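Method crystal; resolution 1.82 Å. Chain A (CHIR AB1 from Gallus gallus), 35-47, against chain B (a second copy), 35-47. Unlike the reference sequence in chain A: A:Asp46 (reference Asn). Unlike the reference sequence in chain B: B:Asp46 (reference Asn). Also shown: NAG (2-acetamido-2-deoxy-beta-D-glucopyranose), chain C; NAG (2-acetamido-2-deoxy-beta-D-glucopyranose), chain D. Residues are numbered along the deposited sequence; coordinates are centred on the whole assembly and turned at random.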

# COMPACT_ATOMS: atom_id res chain seq x y z
N VAL A 35 8.42 -3.59 -1.20
CA VAL A 35 8.85 -2.21 -0.97
C VAL A 35 7.77 -1.28 -1.52
O VAL A 35 7.23 -1.55 -2.59
N GLN A 36 7.44 -0.23 -0.78
CA GLN A 36 6.41 0.71 -1.22
C GLN A 36 6.97 2.11 -1.47
O GLN A 36 7.78 2.60 -0.66
N LEU A 37 6.50 2.77 -2.52
CA LEU A 37 6.81 4.17 -2.70
C LEU A 37 5.54 4.96 -2.45
O LEU A 37 4.53 4.72 -3.12
N TRP A 38 5.65 5.95 -1.57
CA TRP A 38 4.53 6.78 -1.12
C TRP A 38 4.77 8.19 -1.61
O TRP A 38 5.93 8.67 -1.59
N LEU A 39 3.69 8.84 -2.05
CA LEU A 39 3.75 10.24 -2.51
C LEU A 39 2.72 11.05 -1.72
O LEU A 39 1.52 10.69 -1.73
N ASN A 40 3.17 12.10 -1.00
CA ASN A 40 2.25 12.96 -0.23
C ASN A 40 1.40 12.13 0.75
O ASN A 40 0.21 12.44 0.99
N GLY A 41 2.01 11.08 1.29
CA GLY A 41 1.34 10.30 2.35
C GLY A 41 0.33 9.29 1.84
O GLY A 41 -0.48 8.76 2.62
N THR A 42 0.36 9.01 0.53
CA THR A 42 -0.51 7.99 -0.07
C THR A 42 0.37 7.05 -0.90
O THR A 42 1.31 7.50 -1.57
N LEU A 43 0.10 5.75 -0.84
CA LEU A 43 0.87 4.77 -1.62
C LEU A 43 0.76 5.03 -3.11
O LEU A 43 -0.39 5.17 -3.64
N ARG A 44 1.93 5.10 -3.79
CA ARG A 44 1.94 5.23 -5.24
C ARG A 44 2.23 3.91 -5.96
O ARG A 44 1.42 3.47 -6.79
N PHE A 45 3.37 3.29 -5.65
CA PHE A 45 3.81 2.04 -6.28
C PHE A 45 4.27 1.09 -5.21
O PHE A 45 4.67 1.49 -4.10
N ASP A 46 4.22 -0.20 -5.53
CA ASP A 46 4.96 -1.15 -4.71
C ASP A 46 5.61 -2.15 -5.64
O ASP A 46 5.23 -2.24 -6.82
N LYS A 47 6.63 -2.84 -5.14
CA LYS A 47 7.27 -3.92 -5.90
C LYS A 47 8.08 -4.85 -4.99
O LYS A 47 8.40 -4.51 -3.85
N VAL B 35 -2.32 -7.41 4.99
CA VAL B 35 -3.58 -7.30 4.25
C VAL B 35 -3.83 -5.82 3.97
O VAL B 35 -3.61 -4.99 4.85
N GLN B 36 -4.27 -5.50 2.75
CA GLN B 36 -4.53 -4.10 2.38
C GLN B 36 -6.00 -3.86 2.07
O GLN B 36 -6.63 -4.68 1.38
N LEU B 37 -6.53 -2.72 2.50
CA LEU B 37 -7.84 -2.31 2.06
C LEU B 37 -7.67 -1.12 1.13
O LEU B 37 -7.09 -0.11 1.53
N TRP B 38 -8.26 -1.24 -0.05
CA TRP B 38 -8.15 -0.24 -1.13
C TRP B 38 -9.51 0.37 -1.34
O TRP B 38 -10.54 -0.35 -1.27
N LEU B 39 -9.52 1.68 -1.58
CA LEU B 39 -10.77 2.42 -1.85
C LEU B 39 -10.60 3.17 -3.18
O LEU B 39 -9.64 3.96 -3.31
N ASN B 40 -11.48 2.90 -4.16
CA ASN B 40 -11.41 3.59 -5.46
C ASN B 40 -10.03 3.44 -6.11
O ASN B 40 -9.52 4.37 -6.78
N GLY B 41 -9.41 2.28 -5.90
CA GLY B 41 -8.15 1.97 -6.58
C GLY B 41 -6.92 2.60 -5.93
O GLY B 41 -5.84 2.63 -6.55
N THR B 42 -7.07 3.09 -4.70
CA THR B 42 -5.94 3.66 -3.94
C THR B 42 -5.94 2.99 -2.55
O THR B 42 -7.00 2.76 -1.97
N LEU B 43 -4.75 2.65 -2.05
CA LEU B 43 -4.64 2.02 -0.72
C LEU B 43 -5.18 2.94 0.37
O LEU B 43 -4.78 4.15 0.43
N ARG B 44 -6.08 2.39 1.21
CA ARG B 44 -6.58 3.13 2.36
C ARG B 44 -5.91 2.72 3.68
O ARG B 44 -5.32 3.57 4.37
N PHE B 45 -5.99 1.43 4.02
CA PHE B 45 -5.44 0.89 5.27
C PHE B 45 -4.67 -0.37 4.96
O PHE B 45 -4.92 -1.05 3.95
N ASP B 46 -3.73 -0.69 5.83
CA ASP B 46 -3.19 -2.05 5.81
C ASP B 46 -3.04 -2.50 7.24
O ASP B 46 -3.06 -1.67 8.16
N LYS B 47 -2.94 -3.81 7.43
CA LYS B 47 -2.67 -4.38 8.76
C LYS B 47 -2.17 -5.82 8.66
O LYS B 47 -2.31 -6.49 7.63

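Two copies of one β-hairpin, strands 35-39 and 42-47 joined by a type I' turn (A:Leu39 to A:Thr42, B:Leu39 to B:Thr42), meet across an exact two-fold axis, so every contact off the axis occurs twice. The backbones come nearest at A:Leu43 and B:Leu43, whose CA atoms lie 6.2 Å apart. These leucines are the central bumps: both point toward the partner, with chi1 t and chi2 p, and no other residue of either stretch has as much of its surface covered by the partner stretch (63 Å² each). A:Leu43 CD2 rests 3.8 Å from B:Leu43 CB and 3.9 Å from B:Trp38 CZ2, so the methyl fills the hollow between the opposing leucine and indole; B:Leu43 CD2 fills the matching hollow, 3.9 Å from A:Trp38 CZ2. A:Trp38 and B:Trp38 set out sideways (chi1 m, chi2 66°), but the end of each ring comes nearer the partner, and the methyl meets the indole obliquely. A:Trp38 NE1 donates to A:Gln36 OE1 at 2.9 Å, a bond repeated in chain B, which ties the indole to the neighbouring amide of its own strand. A:Gln36 and B:Gln36 (m, t) point toward the partner, placing A:Gln36 NE2 3.6 Å from B:Gln36 NE2. Both are donors, and water mediates between them: water 1 accepts from A:Gln36 NE2 at 2.8 Å and weakly from B:Gln36 NE2 at 3.2 Å, while donating to A:Asp46 OD2 at 2.8 Å; water 2 is its symmetry mate. A:Asp46 and B:Asp46 (p) differ from the reference Asn. At the other end, A:Thr42 CG2 meets B:Thr42 CG2 at 3.4 Å. No direct hydrogen bond crosses the contact; instead water 3 accepts from A:Leu43 N at 3.0 Å and donates to B:Leu43 O at 2.8 Å, with water 4 as its mate. A:Asn40 ND2 is bonded to C1 of the chain C NAG (1.5 Å), and B:Asn40 ND2 likewise to the chain D NAG.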

# COMPACT_ATOMS: atom_id res chain seq x y z
CB VAL A 35 10.18 -1.93 -1.66
CG1 VAL A 35 10.70 -0.55 -1.28
CG2 VAL A 35 11.21 -3.01 -1.28
CB GLN A 36 5.37 0.85 -0.13
CG GLN A 36 4.68 -0.48 0.18
CD GLN A 36 3.64 -0.39 1.28
OE1 GLN A 36 3.64 0.54 2.10
NE2 GLN A 36 2.75 -1.39 1.32
CB LEU A 37 7.34 4.45 -4.12
CG LEU A 37 7.82 5.91 -4.35
CD1 LEU A 37 9.18 6.19 -3.65
CD2 LEU A 37 7.95 6.15 -5.84
CB TRP A 38 4.48 6.82 0.39
CG TRP A 38 3.99 5.53 0.96
CD1 TRP A 38 4.63 4.32 0.91
CD2 TRP A 38 2.76 5.32 1.65
NE1 TRP A 38 3.86 3.35 1.56
CE2 TRP A 38 2.71 3.94 2.01
CE3 TRP A 38 1.69 6.16 2.02
CZ2 TRP A 38 1.62 3.38 2.69
CZ3 TRP A 38 0.60 5.61 2.71
CH2 TRP A 38 0.58 4.21 3.05
CB LEU A 39 3.48 10.32 -4.03
CG LEU A 39 3.21 11.72 -4.62
CD1 LEU A 39 4.38 12.70 -4.27
CD2 LEU A 39 3.00 11.68 -6.13
CB ASN A 40 1.32 13.77 -1.15
CG ASN A 40 2.06 14.75 -2.05
OD1 ASN A 40 3.27 14.97 -1.91
ND2 ASN A 40 1.30 15.30 -3.02
CB THR A 42 -1.59 8.67 -0.97
OG1 THR A 42 -2.47 9.47 -0.15
CG2 THR A 42 -2.40 7.65 -1.76
CB LEU A 43 0.36 3.34 -1.31
CG LEU A 43 0.98 2.22 -2.15
CD1 LEU A 43 2.34 1.99 -1.56
CD2 LEU A 43 0.16 0.89 -2.13
CB ARG A 44 2.89 6.36 -5.71
CG ARG A 44 2.67 6.65 -7.19
CD ARG A 44 3.48 7.78 -7.73
NE ARG A 44 3.19 7.91 -9.16
CZ ARG A 44 3.69 8.84 -9.97
NH1 ARG A 44 4.48 9.80 -9.50
NH2 ARG A 44 3.35 8.82 -11.26
CB PHE A 45 5.04 2.27 -7.17
CG PHE A 45 4.82 3.24 -8.29
CD1 PHE A 45 3.84 2.99 -9.25
CD2 PHE A 45 5.63 4.37 -8.42
CE1 PHE A 45 3.67 3.86 -10.33
CE2 PHE A 45 5.45 5.24 -9.48
CZ PHE A 45 4.48 4.99 -10.43
CB ASP A 46 4.10 -1.82 -3.62
CG ASP A 46 3.03 -2.76 -4.18
OD1 ASP A 46 2.98 -3.02 -5.38
OD2 ASP A 46 2.21 -3.21 -3.37
CB LYS A 47 8.19 -3.34 -6.98
CG LYS A 47 9.39 -2.60 -6.42
CD LYS A 47 10.16 -1.89 -7.53
CE LYS A 47 10.87 -2.86 -8.43
NZ LYS A 47 11.46 -2.20 -9.63
CB VAL B 35 -4.74 -7.89 5.04
CG1 VAL B 35 -6.01 -7.92 4.19
CG2 VAL B 35 -4.39 -9.31 5.52
CB GLN B 36 -3.75 -3.77 1.14
CG GLN B 36 -2.24 -3.92 1.33
CD GLN B 36 -1.43 -3.61 0.10
OE1 GLN B 36 -1.93 -3.63 -1.04
NE2 GLN B 36 -0.13 -3.34 0.31
CB LEU B 37 -8.74 -1.92 3.25
CG LEU B 37 -10.21 -1.60 2.87
CD1 LEU B 37 -11.01 -2.88 2.51
CD2 LEU B 37 -10.87 -0.88 4.03
CB TRP B 38 -7.74 -0.92 -2.42
CG TRP B 38 -6.31 -1.34 -2.40
CD1 TRP B 38 -5.75 -2.30 -1.60
CD2 TRP B 38 -5.26 -0.80 -3.20
NE1 TRP B 38 -4.38 -2.41 -1.89
CE2 TRP B 38 -4.07 -1.49 -2.86
CE3 TRP B 38 -5.21 0.19 -4.20
CZ2 TRP B 38 -2.82 -1.20 -3.44
CZ3 TRP B 38 -3.98 0.48 -4.81
CH2 TRP B 38 -2.79 -0.22 -4.42
CB LEU B 39 -11.08 3.40 -0.69
CG LEU B 39 -12.17 4.45 -0.95
CD1 LEU B 39 -13.51 3.77 -1.40
CD2 LEU B 39 -12.43 5.34 0.27
CB ASN B 40 -11.76 5.08 -5.34
CG ASN B 40 -13.18 5.33 -4.87
OD1 ASN B 40 -14.01 4.41 -4.76
ND2 ASN B 40 -13.44 6.61 -4.52
CB THR B 42 -6.10 5.20 -3.81
OG1 THR B 42 -5.99 5.81 -5.11
CG2 THR B 42 -5.05 5.80 -2.87
CB LEU B 43 -3.15 1.70 -0.43
CG LEU B 43 -2.86 1.17 0.98
CD1 LEU B 43 -3.30 -0.26 0.97
CD2 LEU B 43 -1.35 1.26 1.39
CB ARG B 44 -8.12 3.07 2.47
CG ARG B 44 -8.62 4.08 3.50
CD ARG B 44 -10.09 4.16 3.62
NE ARG B 44 -10.42 5.13 4.67
CZ ARG B 44 -11.64 5.51 5.03
NH1 ARG B 44 -12.71 5.05 4.39
NH2 ARG B 44 -11.78 6.39 6.03
CB PHE B 45 -6.56 0.46 6.23
CG PHE B 45 -7.48 1.56 6.64
CD1 PHE B 45 -6.99 2.69 7.30
CD2 PHE B 45 -8.85 1.45 6.41
CE1 PHE B 45 -7.85 3.70 7.74
CE2 PHE B 45 -9.72 2.45 6.83
CZ PHE B 45 -9.22 3.57 7.49
CB ASP B 46 -1.89 -2.17 4.99
CG ASP B 46 -0.69 -1.45 5.63
OD1 ASP B 46 -0.79 -0.94 6.75
OD2 ASP B 46 0.34 -1.39 4.95
CB LYS B 47 -3.93 -4.34 9.62
CG LYS B 47 -5.04 -5.25 9.12
CD LYS B 47 -6.33 -5.02 9.91
CE LYS B 47 -6.22 -5.53 11.32
NZ LYS B 47 -7.39 -5.14 12.16
C1 NAG C . 1.85 16.26 -3.96
C2 NAG C . 0.82 16.36 -5.10
C3 NAG C . 1.10 17.52 -6.09
C4 NAG C . 1.50 18.80 -5.35
C5 NAG C . 2.53 18.48 -4.25
C6 NAG C . 2.98 19.68 -3.40
C7 NAG C . -0.25 14.19 -5.64
C8 NAG C . -1.11 14.37 -4.46
N2 NAG C . 0.70 15.11 -5.87
O3 NAG C . -0.07 17.71 -6.90
O4 NAG C . 2.15 19.75 -6.17
O5 NAG C . 1.99 17.52 -3.35
O6 NAG C . 1.81 20.32 -2.87
O7 NAG C . -0.44 13.14 -6.31
C1 NAG D . -14.75 7.03 -4.06
C2 NAG D . -14.55 8.42 -3.43
C3 NAG D . -15.87 9.14 -3.09
C4 NAG D . -16.90 8.99 -4.22
C5 NAG D . -16.94 7.53 -4.71
C6 NAG D . -17.91 7.26 -5.88
C7 NAG D . -12.39 8.64 -2.22
C8 NAG D . -11.73 8.81 -3.52
N2 NAG D . -13.72 8.37 -2.22
O3 NAG D . -15.58 10.52 -2.82
O4 NAG D . -18.23 9.27 -3.82
O5 NAG D . -15.65 7.13 -5.14
O6 NAG D . -17.59 8.16 -6.94
O7 NAG D . -11.66 8.69 -1.20
O HOH W 1 2.87 -3.39 -0.69
O HOH W 2 0.82 -3.26 2.98
O HOH W 3 -2.23 5.07 0.91
O HOH W 4 -2.43 3.33 -3.80